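Side-chain contacts in putative uncharacterized protein (Wolbachia pipientis, PDB 3F4S), which probably acts as a DsbA-type thiol-disulfide oxidoreductase that introduces disulfide bonds into exported proteins through a thioredoxin-fold domain: residues R80-D85 against S161-K166; R87-A92 against D154-D159; F175-N180 against D207-K212. The protein carries 1 engineered substitution. All coordinates share one frame; numbering follows the deposited sequence.

Interaction 1. Residues R80-D85 against S161-K166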
ATOM      1  N   ARG A  80      -0.215  -1.966   2.296  1.00 20.23           N
ATOM      2  CA  ARG A  80      -0.935  -3.175   2.687  1.00 19.64           C
ATOM      3  C   ARG A  80      -2.283  -3.219   1.983  1.00 17.72           C
ATOM      4  O   ARG A  80      -2.990  -2.208   1.900  1.00 20.21           O
ATOM      5  CB  ARG A  80      -1.104  -3.249   4.208  1.00 19.97           C
ATOM      6  CG  ARG A  80       0.215  -3.487   4.945  1.00 20.96           C
ATOM      7  CD  ARG A  80       0.058  -3.476   6.460  1.00 21.97           C
ATOM      8  NE  ARG A  80       1.357  -3.581   7.118  1.00 23.41           N
ATOM      9  CZ  ARG A  80       1.571  -3.280   8.395  1.00 24.96           C
ATOM     10  NH1 ARG A  80       0.564  -2.859   9.152  1.00 26.40           N
ATOM     11  NH2 ARG A  80       2.787  -3.406   8.915  1.00 26.22           N
ATOM     12  N   HIS A  81      -2.626  -4.387   1.451  1.00 17.50           N
ATOM     13  CA  HIS A  81      -3.853  -4.539   0.676  1.00 16.92           C
ATOM     14  C   HIS A  81      -5.094  -4.464   1.567  1.00 17.05           C
ATOM     15  O   HIS A  81      -5.082  -4.899   2.729  1.00 20.81           O
ATOM     16  CB  HIS A  81      -3.847  -5.870  -0.083  1.00 17.67           C
ATOM     17  CG  HIS A  81      -2.876  -5.912  -1.226  1.00 18.25           C
ATOM     18  ND1 HIS A  81      -2.985  -5.085  -2.323  1.00 20.13           N
ATOM     19  CD2 HIS A  81      -1.786  -6.688  -1.445  1.00 18.02           C
ATOM     20  CE1 HIS A  81      -2.004  -5.346  -3.170  1.00 18.67           C
ATOM     21  NE2 HIS A  81      -1.263  -6.314  -2.662  1.00 19.11           N
ATOM     22  N   PHE A  82      -6.164  -3.903   1.017  1.00 16.98           N
ATOM     23  CA  PHE A  82      -7.451  -3.877   1.694  1.00 16.20           C
ATOM     24  C   PHE A  82      -8.521  -4.053   0.627  1.00 16.79           C
ATOM     25  O   PHE A  82      -9.228  -3.101   0.287  1.00 16.10           O
ATOM     26  CB  PHE A  82      -7.643  -2.541   2.413  1.00 17.20           C
ATOM     27  CG  PHE A  82      -8.664  -2.585   3.518  1.00 17.93           C
ATOM     28  CD1 PHE A  82      -8.277  -2.846   4.823  1.00 20.45           C
ATOM     29  CD2 PHE A  82     -10.008  -2.366   3.253  1.00 18.95           C
ATOM     30  CE1 PHE A  82      -9.210  -2.882   5.853  1.00 22.22           C
ATOM     31  CE2 PHE A  82     -10.950  -2.400   4.276  1.00 20.66           C
ATOM     32  CZ  PHE A  82     -10.549  -2.660   5.579  1.00 22.26           C
ATOM     33  N   PRO A  83      -8.641  -5.271   0.073  1.00 16.63           N
ATOM     34  CA  PRO A  83      -9.565  -5.403  -1.059  0.50 15.98           C
ATOM     35  C   PRO A  83     -11.017  -5.448  -0.617  1.00 18.16           C
ATOM     36  O   PRO A  83     -11.324  -5.896   0.491  1.00 18.48           O
ATOM     37  CB  PRO A  83      -9.134  -6.721  -1.713  0.50 14.44           C
ATOM     38  CG  PRO A  83      -7.724  -6.939  -1.227  0.50 14.63           C
ATOM     39  CD  PRO A  83      -7.737  -6.427   0.177  0.50 14.08           C
ATOM     40  N   LEU A  84     -11.888  -4.948  -1.489  1.00 17.03           N
ATOM     41  CA  LEU A  84     -13.303  -4.795  -1.165  1.00 16.76           C
ATOM     42  C   LEU A  84     -14.220  -5.483  -2.165  1.00 18.69           C
ATOM     43  O   LEU A  84     -15.446  -5.456  -2.014  1.00 22.59           O
ATOM     44  CB  LEU A  84     -13.665  -3.311  -1.077  1.00 17.69           C
ATOM     45  CG  LEU A  84     -12.972  -2.565   0.062  1.00 19.86           C
ATOM     46  CD1 LEU A  84     -13.271  -1.089  -0.037  1.00 23.40           C
ATOM     47  CD2 LEU A  84     -13.409  -3.115   1.418  1.00 22.69           C
ATOM     48  N   ASP A  85     -13.631  -6.093  -3.187  1.00 15.05           N
ATOM     49  CA  ASP A  85     -14.429  -6.718  -4.233  1.00 17.11           C
ATOM     50  C   ASP A  85     -13.617  -7.790  -4.948  1.00 15.49           C
ATOM     51  O   ASP A  85     -12.434  -8.008  -4.636  1.00 15.02           O
ATOM     52  CB  ASP A  85     -14.915  -5.656  -5.220  1.00 16.90           C
ATOM     53  CG  ASP A  85     -13.782  -4.797  -5.733  1.00 19.97           C
ATOM     54  OD1 ASP A  85     -12.765  -5.360  -6.134  1.00 22.56           O
ATOM     55  OD2 ASP A  85     -13.892  -3.562  -5.731  1.00 24.48           O
ATOM     56  N   SER A 161      -8.715  -8.431   7.820  1.00 19.55           N
ATOM     57  CA  SER A 161      -9.596  -8.529   8.986  1.00 22.66           C
ATOM     58  C   SER A 161      -8.864  -8.108  10.268  1.00 22.88           C
ATOM     59  O   SER A 161      -9.456  -7.516  11.170  1.00 25.12           O
ATOM     60  CB  SER A 161     -10.227  -9.925   9.111  1.00 24.30           C
ATOM     61  OG  SER A 161      -9.250 -10.924   9.330  1.00 26.97           O
ATOM     62  N   LEU A 162      -7.565  -8.384  10.320  1.00 21.88           N
ATOM     63  CA  LEU A 162      -6.724  -7.962  11.438  1.00 27.14           C
ATOM     64  C   LEU A 162      -6.697  -6.431  11.554  1.00 26.72           C
ATOM     65  O   LEU A 162      -6.803  -5.871  12.650  1.00 28.09           O
ATOM     66  CB  LEU A 162      -5.311  -8.519  11.252  1.00 28.13           C
ATOM     67  CG  LEU A 162      -4.262  -8.341  12.345  1.00 32.27           C
ATOM     68  CD1 LEU A 162      -4.740  -8.913  13.676  1.00 30.91           C
ATOM     69  CD2 LEU A 162      -2.963  -8.998  11.910  1.00 32.41           C
ATOM     70  N   ALA A 163      -6.565  -5.758  10.416  1.00 25.04           N
ATOM     71  CA  ALA A 163      -6.574  -4.298  10.378  1.00 25.06           C
ATOM     72  C   ALA A 163      -7.932  -3.737  10.805  1.00 26.95           C
ATOM     73  O   ALA A 163      -8.005  -2.734  11.516  1.00 29.47           O
ATOM     74  CB  ALA A 163      -6.195  -3.797   8.982  1.00 25.35           C
ATOM     75  N   ILE A 164      -9.006  -4.387  10.368  1.00 24.83           N
ATOM     76  CA  ILE A 164     -10.354  -3.968  10.744  1.00 26.65           C
ATOM     77  C   ILE A 164     -10.541  -4.071  12.250  1.00 29.21           C
ATOM     78  O   ILE A 164     -11.085  -3.166  12.890  1.00 30.48           O
ATOM     79  CB  ILE A 164     -11.425  -4.831  10.051  1.00 26.67           C
ATOM     80  CG1 ILE A 164     -11.500  -4.490   8.559  1.00 25.21           C
ATOM     81  CG2 ILE A 164     -12.785  -4.639  10.719  1.00 29.13           C
ATOM     82  CD1 ILE A 164     -12.304  -5.490   7.731  1.00 27.94           C
ATOM     83  N   ASN A 165     -10.092  -5.187  12.812  0.50 29.63           N
ATOM     84  CA  ASN A 165     -10.231  -5.432  14.240  0.50 31.03           C
ATOM     85  C   ASN A 165      -9.367  -4.481  15.062  0.50 32.42           C
ATOM     86  O   ASN A 165      -9.868  -3.755  15.925  0.50 33.55           O
ATOM     87  CB  ASN A 165      -9.870  -6.888  14.555  0.50 32.39           C
ATOM     88  CG  ASN A 165     -10.206  -7.280  15.984  0.50 34.48           C
ATOM     89  OD1 ASN A 165     -10.652  -6.457  16.779  0.50 36.01           O
ATOM     90  ND2 ASN A 165      -9.990  -8.546  16.314  0.50 36.65           N
ATOM     91  N   LYS A 166      -8.070  -4.476  14.770  1.00 32.63           N
ATOM     92  CA  LYS A 166      -7.081  -3.797  15.606  1.00 33.86           C
ATOM     93  C   LYS A 166      -6.879  -2.309  15.308  1.00 34.81           C
ATOM     94  O   LYS A 166      -6.449  -1.551  16.178  1.00 36.63           O
ATOM     95  CB  LYS A 166      -5.736  -4.525  15.511  1.00 33.87           C
ATOM     96  CG  LYS A 166      -5.788  -5.988  15.921  1.00 34.90           C
ATOM     97  CD  LYS A 166      -6.255  -6.138  17.362  0.50 33.87           C
TER

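Interaction 2. Residues R87-A92 against D154-D159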
ATOM      1  N   ARG A  87     -12.495  -8.103  -8.186  0.50 15.81           N
ATOM      2  CA  ARG A  87     -11.387  -7.577  -8.989  0.50 17.97           C
ATOM      3  C   ARG A  87     -10.208  -7.206  -8.112  0.50 16.62           C
ATOM      4  O   ARG A  87      -9.053  -7.536  -8.418  0.50 17.31           O
ATOM      5  CB  ARG A  87     -11.815  -6.312  -9.747  0.50 21.67           C
ATOM      6  CG  ARG A  87     -13.182  -6.370 -10.361  0.50 24.11           C
ATOM      7  CD  ARG A  87     -13.523  -5.112 -11.147  0.50 22.30           C
ATOM      8  NE  ARG A  87     -13.517  -3.874 -10.366  0.50 21.04           N
ATOM      9  CZ  ARG A  87     -14.383  -3.579  -9.401  0.50 20.68           C
ATOM     10  NH1 ARG A  87     -15.320  -4.449  -9.046  0.50 18.34           N
ATOM     11  NH2 ARG A  87     -14.300  -2.416  -8.771  0.50 22.28           N
ATOM     12  N   GLY A  88     -10.509  -6.492  -7.031  1.00 17.06           N
ATOM     13  CA  GLY A  88      -9.485  -5.967  -6.150  1.00 17.88           C
ATOM     14  C   GLY A  88      -8.762  -7.057  -5.397  1.00 15.99           C
ATOM     15  O   GLY A  88      -7.553  -6.975  -5.174  1.00 15.90           O
ATOM     16  N   LEU A  89      -9.504  -8.080  -4.989  1.00 15.05           N
ATOM     17  CA  LEU A  89      -8.893  -9.187  -4.278  1.00 15.74           C
ATOM     18  C   LEU A  89      -8.015  -9.996  -5.233  1.00 16.42           C
ATOM     19  O   LEU A  89      -6.894 -10.377  -4.888  1.00 18.33           O
ATOM     20  CB  LEU A  89      -9.959 -10.061  -3.612  1.00 17.14           C
ATOM     21  CG  LEU A  89      -9.458 -11.293  -2.858  1.00 17.56           C
ATOM     22  CD1 LEU A  89      -8.321 -10.955  -1.905  1.00 17.87           C
ATOM     23  CD2 LEU A  89     -10.617 -11.919  -2.114  1.00 18.46           C
ATOM     24  N   LYS A  90      -8.515 -10.248  -6.438  1.00 14.52           N
ATOM     25  CA  LYS A  90      -7.716 -10.948  -7.446  1.00 14.58           C
ATOM     26  C   LYS A  90      -6.467 -10.137  -7.816  1.00 15.98           C
ATOM     27  O   LYS A  90      -5.384 -10.701  -8.003  1.00 16.84           O
ATOM     28  CB  LYS A  90      -8.557 -11.263  -8.691  1.00 16.87           C
ATOM     29  CG  LYS A  90      -9.587 -12.367  -8.471  1.00 17.20           C
ATOM     30  CD  LYS A  90      -8.928 -13.733  -8.443  1.00 18.97           C
ATOM     31  CE  LYS A  90      -9.883 -14.794  -7.922  1.00 23.06           C
ATOM     32  NZ  LYS A  90      -9.376 -16.187  -8.136  1.00 25.99           N
ATOM     33  N   ALA A  91      -6.619  -8.817  -7.913  1.00 15.00           N
ATOM     34  CA  ALA A  91      -5.478  -7.950  -8.211  1.00 16.31           C
ATOM     35  C   ALA A  91      -4.447  -8.047  -7.079  1.00 15.62           C
ATOM     36  O   ALA A  91      -3.239  -8.170  -7.333  1.00 16.37           O
ATOM     37  CB  ALA A  91      -5.929  -6.506  -8.403  1.00 16.14           C
ATOM     38  N   ALA A  92      -4.922  -8.006  -5.835  1.00 15.11           N
ATOM     39  CA  ALA A  92      -4.024  -8.117  -4.689  1.00 16.47           C
ATOM     40  C   ALA A  92      -3.279  -9.454  -4.708  1.00 18.63           C
ATOM     41  O   ALA A  92      -2.086  -9.515  -4.411  1.00 18.49           O
ATOM     42  CB  ALA A  92      -4.801  -7.952  -3.380  1.00 15.40           C
ATOM     43  N   ASP A 154      -5.880 -16.198   1.411  1.00 19.16           N
ATOM     44  CA  ASP A 154      -6.086 -16.309   2.853  1.00 20.76           C
ATOM     45  C   ASP A 154      -5.271 -15.266   3.605  1.00 19.89           C
ATOM     46  O   ASP A 154      -5.768 -14.625   4.529  1.00 21.36           O
ATOM     47  CB  ASP A 154      -5.669 -17.695   3.350  1.00 22.09           C
ATOM     48  CG  ASP A 154      -6.650 -18.785   2.962  1.00 24.11           C
ATOM     49  OD1 ASP A 154      -7.769 -18.467   2.502  1.00 24.88           O
ATOM     50  OD2 ASP A 154      -6.287 -19.970   3.116  1.00 27.15           O
ATOM     51  N   LYS A 155      -4.013 -15.105   3.217  1.00 21.21           N
ATOM     52  CA  LYS A 155      -3.145 -14.144   3.881  1.00 21.11           C
ATOM     53  C   LYS A 155      -3.693 -12.731   3.699  1.00 21.54           C
ATOM     54  O   LYS A 155      -3.756 -11.952   4.648  1.00 21.18           O
ATOM     55  CB  LYS A 155      -1.712 -14.244   3.344  1.00 24.77           C
ATOM     56  CG  LYS A 155      -0.775 -13.165   3.850  1.00 29.48           C
ATOM     57  N   ILE A 156      -4.112 -12.408   2.480  1.00 19.98           N
ATOM     58  CA  ILE A 156      -4.647 -11.078   2.207  1.00 18.00           C
ATOM     59  C   ILE A 156      -5.901 -10.783   3.030  1.00 18.05           C
ATOM     60  O   ILE A 156      -6.003  -9.728   3.663  1.00 19.20           O
ATOM     61  CB  ILE A 156      -4.946 -10.884   0.713  1.00 17.66           C
ATOM     62  CG1 ILE A 156      -3.629 -10.826  -0.074  1.00 18.58           C
ATOM     63  CG2 ILE A 156      -5.740  -9.601   0.495  1.00 18.53           C
ATOM     64  CD1 ILE A 156      -3.761 -11.124  -1.557  1.00 18.72           C
ATOM     65  N   VAL A 157      -6.861 -11.705   3.024  1.00 18.37           N
ATOM     66  CA  VAL A 157      -8.106 -11.450   3.753  1.00 19.18           C
ATOM     67  C   VAL A 157      -7.906 -11.457   5.268  1.00 18.67           C
ATOM     68  O   VAL A 157      -8.605 -10.754   5.991  1.00 19.50           O
ATOM     69  CB  VAL A 157      -9.281 -12.383   3.341  1.00 19.37           C
ATOM     70  CG1 VAL A 157      -9.615 -12.195   1.860  1.00 20.52           C
ATOM     71  CG2 VAL A 157      -8.977 -13.843   3.668  1.00 21.48           C
ATOM     72  N   ASN A 158      -6.945 -12.233   5.754  1.00 19.24           N
ATOM     73  CA  ASN A 158      -6.670 -12.227   7.181  1.00 20.66           C
ATOM     74  C   ASN A 158      -5.926 -10.960   7.611  1.00 20.52           C
ATOM     75  O   ASN A 158      -6.224 -10.396   8.656  1.00 21.63           O
ATOM     76  CB  ASN A 158      -5.967 -13.510   7.610  1.00 20.98           C
ATOM     77  CG  ASN A 158      -6.947 -14.669   7.760  1.00 24.50           C
ATOM     78  OD1 ASN A 158      -7.123 -15.480   6.849  1.00 29.40           O
ATOM     79  ND2 ASN A 158      -7.631 -14.713   8.890  1.00 25.37           N
ATOM     80  N   ASP A 159      -4.990 -10.495   6.792  1.00 20.67           N
ATOM     81  CA  ASP A 159      -4.335  -9.218   7.077  1.00 20.30           C
ATOM     82  C   ASP A 159      -5.372  -8.093   7.108  1.00 19.72           C
ATOM     83  O   ASP A 159      -5.300  -7.197   7.944  1.00 21.52           O
ATOM     84  CB  ASP A 159      -3.248  -8.899   6.048  1.00 20.78           C
ATOM     85  CG  ASP A 159      -2.015  -9.770   6.204  1.00 24.67           C
ATOM     86  OD1 ASP A 159      -1.893 -10.472   7.235  1.00 25.84           O
ATOM     87  OD2 ASP A 159      -1.169  -9.753   5.278  1.00 27.68           O
TER

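Interaction 3. Residues F175-N180 against D207-K212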
ATOM      1  N   PHE A 175      -3.817   6.066   6.123  1.00 19.39           N
ATOM      2  CA  PHE A 175      -2.367   6.178   6.240  1.00 19.00           C
ATOM      3  C   PHE A 175      -1.961   6.306   7.690  1.00 21.43           C
ATOM      4  O   PHE A 175      -2.574   7.050   8.455  1.00 23.75           O
ATOM      5  CB  PHE A 175      -1.864   7.421   5.498  1.00 19.53           C
ATOM      6  CG  PHE A 175      -2.280   7.480   4.062  1.00 21.13           C
ATOM      7  CD1 PHE A 175      -1.447   6.994   3.065  1.00 22.71           C
ATOM      8  CD2 PHE A 175      -3.502   8.028   3.702  1.00 22.50           C
ATOM      9  CE1 PHE A 175      -1.830   7.044   1.738  1.00 23.86           C
ATOM     10  CE2 PHE A 175      -3.890   8.080   2.373  1.00 23.55           C
ATOM     11  CZ  PHE A 175      -3.051   7.586   1.392  1.00 23.73           C
ATOM     12  N   PHE A 176      -0.917   5.585   8.066  1.00 21.15           N
ATOM     13  CA  PHE A 176      -0.313   5.768   9.372  1.00 22.15           C
ATOM     14  C   PHE A 176       1.094   6.279   9.138  1.00 22.05           C
ATOM     15  O   PHE A 176       1.884   5.643   8.438  1.00 23.84           O
ATOM     16  CB  PHE A 176      -0.304   4.458  10.160  1.00 22.72           C
ATOM     17  CG  PHE A 176      -1.676   3.919  10.447  1.00 24.77           C
ATOM     18  CD1 PHE A 176      -2.390   4.351  11.556  1.00 26.46           C
ATOM     19  CD2 PHE A 176      -2.261   2.991   9.599  1.00 26.24           C
ATOM     20  CE1 PHE A 176      -3.655   3.861  11.818  1.00 26.34           C
ATOM     21  CE2 PHE A 176      -3.527   2.497   9.854  1.00 26.32           C
ATOM     22  CZ  PHE A 176      -4.226   2.936  10.964  1.00 27.36           C
ATOM     23  N   ILE A 177       1.391   7.443   9.706  1.00 22.57           N
ATOM     24  CA  ILE A 177       2.691   8.075   9.532  1.00 23.53           C
ATOM     25  C   ILE A 177       3.314   8.348  10.899  1.00 25.41           C
ATOM     26  O   ILE A 177       2.744   9.062  11.723  1.00 26.96           O
ATOM     27  CB  ILE A 177       2.581   9.385   8.732  1.00 25.63           C
ATOM     28  CG1 ILE A 177       1.803   9.155   7.432  1.00 23.33           C
ATOM     29  CG2 ILE A 177       3.976   9.952   8.448  1.00 26.26           C
ATOM     30  CD1 ILE A 177       1.438  10.431   6.702  1.00 23.12           C
ATOM     31  N   LYS A 178       4.487   7.769  11.134  1.00 25.10           N
ATOM     32  CA  LYS A 178       5.087   7.798  12.456  1.00 27.59           C
ATOM     33  C   LYS A 178       6.596   7.638  12.351  1.00 29.37           C
ATOM     34  O   LYS A 178       7.129   7.345  11.279  1.00 28.94           O
ATOM     35  CB  LYS A 178       4.504   6.675  13.325  1.00 28.46           C
ATOM     36  CG  LYS A 178       4.812   5.278  12.803  1.00 31.84           C
ATOM     37  CD  LYS A 178       4.045   4.190  13.552  1.00 35.87           C
ATOM     38  CE  LYS A 178       4.379   4.187  15.037  1.00 39.40           C
ATOM     39  NZ  LYS A 178       5.835   4.004  15.305  1.00 42.08           N
ATOM     40  N   LEU A 179       7.282   7.837  13.469  1.00 31.25           N
ATOM     41  CA  LEU A 179       8.710   7.582  13.525  1.00 32.62           C
ATOM     42  C   LEU A 179       8.938   6.100  13.289  1.00 34.60           C
ATOM     43  O   LEU A 179       8.210   5.256  13.812  1.00 35.87           O
ATOM     44  CB  LEU A 179       9.273   7.989  14.883  1.00 35.17           C
ATOM     45  CG  LEU A 179       9.118   9.472  15.208  1.00 38.74           C
ATOM     46  CD1 LEU A 179       9.633   9.767  16.610  1.00 41.32           C
ATOM     47  CD2 LEU A 179       9.839  10.314  14.169  1.00 40.04           C
ATOM     48  N   ASN A 180       9.936   5.783  12.478  1.00 34.62           N
ATOM     49  CA  ASN A 180      10.265   4.397  12.211  1.00 36.49           C
ATOM     50  C   ASN A 180      11.114   3.842  13.353  1.00 38.52           C
ATOM     51  O   ASN A 180      12.278   3.511  13.159  1.00 37.74           O
ATOM     52  CB  ASN A 180      10.993   4.282  10.870  1.00 34.89           C
ATOM     53  CG  ASN A 180      11.197   2.845  10.429  1.00 34.99           C
ATOM     54  OD1 ASN A 180      10.507   1.931  10.886  1.00 35.66           O
ATOM     55  ND2 ASN A 180      12.147   2.640   9.525  1.00 33.94           N
ATOM     56  N   ASP A 207       7.305  16.531   6.957  1.00 30.47           N
ATOM     57  CA  ASP A 207       8.385  17.455   7.308  1.00 32.06           C
ATOM     58  C   ASP A 207       8.501  17.646   8.816  1.00 33.45           C
ATOM     59  O   ASP A 207       9.599  17.606   9.371  1.00 34.54           O
ATOM     60  CB  ASP A 207       8.187  18.810   6.633  1.00 32.61           C
ATOM     61  CG  ASP A 207       8.570  18.793   5.172  1.00 34.48           C
ATOM     62  OD1 ASP A 207       9.087  17.758   4.699  1.00 35.05           O
ATOM     63  OD2 ASP A 207       8.357  19.823   4.498  1.00 35.90           O
ATOM     64  N   LYS A 208       7.364  17.863   9.473  1.00 33.22           N
ATOM     65  CA  LYS A 208       7.338  18.090  10.917  1.00 34.02           C
ATOM     66  C   LYS A 208       7.859  16.872  11.676  1.00 34.81           C
ATOM     67  O   LYS A 208       8.635  16.994  12.626  1.00 36.44           O
ATOM     68  CB  LYS A 208       5.915  18.422  11.371  1.00 34.56           C
ATOM     69  N   LEU A 209       7.433  15.693  11.241  1.00 33.42           N
ATOM     70  CA  LEU A 209       7.836  14.449  11.879  1.00 34.35           C
ATOM     71  C   LEU A 209       9.321  14.181  11.632  1.00 34.27           C
ATOM     72  O   LEU A 209      10.050  13.768  12.537  1.00 33.30           O
ATOM     73  CB  LEU A 209       6.990  13.296  11.341  1.00 36.24           C
ATOM     74  CG  LEU A 209       6.592  12.162  12.286  1.00 40.71           C
ATOM     75  CD1 LEU A 209       5.945  12.691  13.556  1.00 40.19           C
ATOM     76  CD2 LEU A 209       5.651  11.209  11.565  1.00 41.64           C
ATOM     77  N   TYR A 210       9.763  14.433  10.402  1.00 33.42           N
ATOM     78  CA  TYR A 210      11.160  14.232  10.031  1.00 34.23           C
ATOM     79  C   TYR A 210      12.087  15.102  10.881  1.00 35.30           C
ATOM     80  O   TYR A 210      13.140  14.649  11.334  1.00 36.85           O
ATOM     81  CB  TYR A 210      11.357  14.538   8.546  1.00 34.58           C
ATOM     82  CG  TYR A 210      12.794  14.494   8.088  1.00 36.41           C
ATOM     83  CD1 TYR A 210      13.396  13.295   7.738  1.00 36.71           C
ATOM     84  CD2 TYR A 210      13.547  15.656   7.995  1.00 38.92           C
ATOM     85  CE1 TYR A 210      14.711  13.252   7.316  1.00 38.30           C
ATOM     86  CE2 TYR A 210      14.860  15.625   7.573  1.00 40.32           C
ATOM     87  CZ  TYR A 210      15.436  14.421   7.234  1.00 40.08           C
ATOM     88  OH  TYR A 210      16.742  14.389   6.809  1.00 42.42           O
ATOM     89  N   GLY A 211      11.691  16.354  11.094  1.00 35.32           N
ATOM     90  CA  GLY A 211      12.447  17.258  11.938  1.00 37.84           C
ATOM     91  C   GLY A 211      12.619  16.713  13.341  1.00 39.88           C
ATOM     92  O   GLY A 211      13.724  16.714  13.891  1.00 40.57           O
ATOM     93  N   LYS A 212      11.521  16.249  13.929  1.00 38.60           N
ATOM     94  CA  LYS A 212      11.564  15.646  15.254  1.00 38.21           C
ATOM     95  C   LYS A 212      12.422  14.389  15.234  1.00 39.24           C
ATOM     96  O   LYS A 212      13.155  14.118  16.181  1.00 40.71           O
ATOM     97  CB  LYS A 212      10.150  15.315  15.743  1.00 37.58           C
ATOM     98  CG  LYS A 212       9.272  16.537  15.964  1.00 37.99           C
ATOM     99  CD  LYS A 212       7.870  16.140  16.389  0.50 36.61           C
ATOM    100  CE  LYS A 212       6.949  17.350  16.445  0.50 36.52           C
TER

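Interaction 1. Residues R80-D85 against S161-K166
Phe82 and Ile164 illustrate how a flat ring and a branched aliphatic chain settle against each other when neither lies squarely over its partner. The two side chains cross at about a right angle, and the far end of the ring does the touching: Phe82 CZ approaches Ile164 CG1 to 3.6 Å, while CE1 of the same ring stays 3.9 Å from that carbon. The isoleucine methylene comes in obliquely, and its terminal methyl extends the contact, with Ile164 CD1 4.0 Å from Phe82 CZ. Ala163 meets the ring differently. Its methyl lies at the edge, near the ring plane, with Ala163 CB 4.4 Å from Phe82 CE1. The CB of Phe82 is not aimed at the helix; the aromatic group gets there because its CG swings anti to the backbone N (chi1 -159°), which carries the ring to helix 150-167 although the CA atoms of Phe82 and Ala163 remain 8.7 Å apart.

In the DsbA architecture a helical domain is inserted into a thioredoxin fold, and Phe82 stands where strand 75-81 gives way to that insertion. Helix 150-167 brings the chain back toward the sheet, so the ring sits at the seam of the two parts, near the Cys51-Cys54 disulfide without touching it. Tyr46 of the neighbouring strand 41-47 packs on both Phe82 and Ala163, and Ile169 and Val172 also pack on the ring. Beyond the ring the chain is held by polar bonds: Pro83 O accepts a hydrogen bond from Lys160 NZ, and Asp85 serves as the N-cap of helix 86-94, its OD1 taking the backbone N-H of Gly88 while OD2 bonds to Thr50 OG1. On the helix side, Ile164 is exposed, whereas Ala163 and Phe82 are buried.

Interaction 2. Residues R87-A92 against D154-D159
Where Ala92 faces Ile156, helices 87-92 and 154-159 cross steeply, their axes 10.5 Å apart at closest approach and their N-to-C directions 118° from each other. This is a case in which a small residue lets a larger one come in close: the CA atoms of Ala92 and Ile156 are 7.5 Å apart, and the CB of each points toward the other helix. Ile156 reaches across with both branches. Its longer arm ends on Ala92, with Ile156 CD1 3.6 Å from the carbonyl carbon Ala92 C and 3.8 Å from Ala92 CB. The shorter branch serves Leu89, whose CD1 lies 3.8 Å from Ile156 CG2.

Both helices belong to the helical part that DsbA proteins insert into the thioredoxin fold, 86-94 near its start and 150-167 at its close. A disulfide, Cys97-Cys146, ties the chain just beyond helix 86-94 to helix 140-147, and Lys90 NZ bonds to Ile147 O.

Leu89 forks over its second partner. With CG anti to the backbone N (chi1 178°), its two methyls reach the neighbouring helix although its CB does not point there; CD2 is 4.1 Å and CD1 4.2 Å from Val157 CG1, the two side chains crossing at about a right angle. Pro83 also packs on Ile156, continuing the apolar surface toward the sheet.

Interaction 3. Residues F175-N180 against D207-K212
Leu209 lays one methyl over the backbone of strand 175-179, its CD2 lying 3.6 Å from both Lys178 CA and Ile177 O. The same methyl touches the shorter branch of Ile177, with Leu209 CD2 3.8 Å from Ile177 CG2. The chi1 of Leu209, -144°, departs from a staggered value, which may be the price of seating CD2 on the strand. On the other flank Leu179 reaches up to the helix: its CD2 lies 3.8 Å from Leu209 O and 4.2 Å from Leu209 CG.

Strand and helix run nearly parallel, 19° apart. They belong to the beta-beta-alpha unit that ends the thioredoxin fold, in which strand 174-179 pairs with 192-194 before helix 199-216 returns over the sheet. Phe202 and Val205 of that helix also cover Ile177, and Ala213 meets Leu179.

Lys178 has its CB turned from the helix, and its ammonium group folds back to the strand, NZ donating a 3.1 Å hydrogen bond to Leu179 O. Thus the charge is engaged away from the helix, and strand and helix meet mainly through aliphatic groups and backbone atoms, by dispersion and the burial of apolar surface.

From the N terminus, strand 75-81 leads through residues 80-85 into helix 86-94, and the helical insertion follows. Interaction 2 closes the inner loop when residues 154-159 come back to 87-92; about two turns further along the same helix 150-167, interaction 1 closes the outer loop, so interaction 2 is nested inside interaction 1. They touch, His81 packing on Ala92 and Pro83 on Leu89. Interaction 2 ties two helices of the insertion, and interaction 1 joins the last of them to the end of strand 75-81. The chain then enters strand 174-179, and interaction 3 follows in series. It closes a loop that fixes helix 199-216 to the sheet, its centre about 23 Å from that of interaction 1.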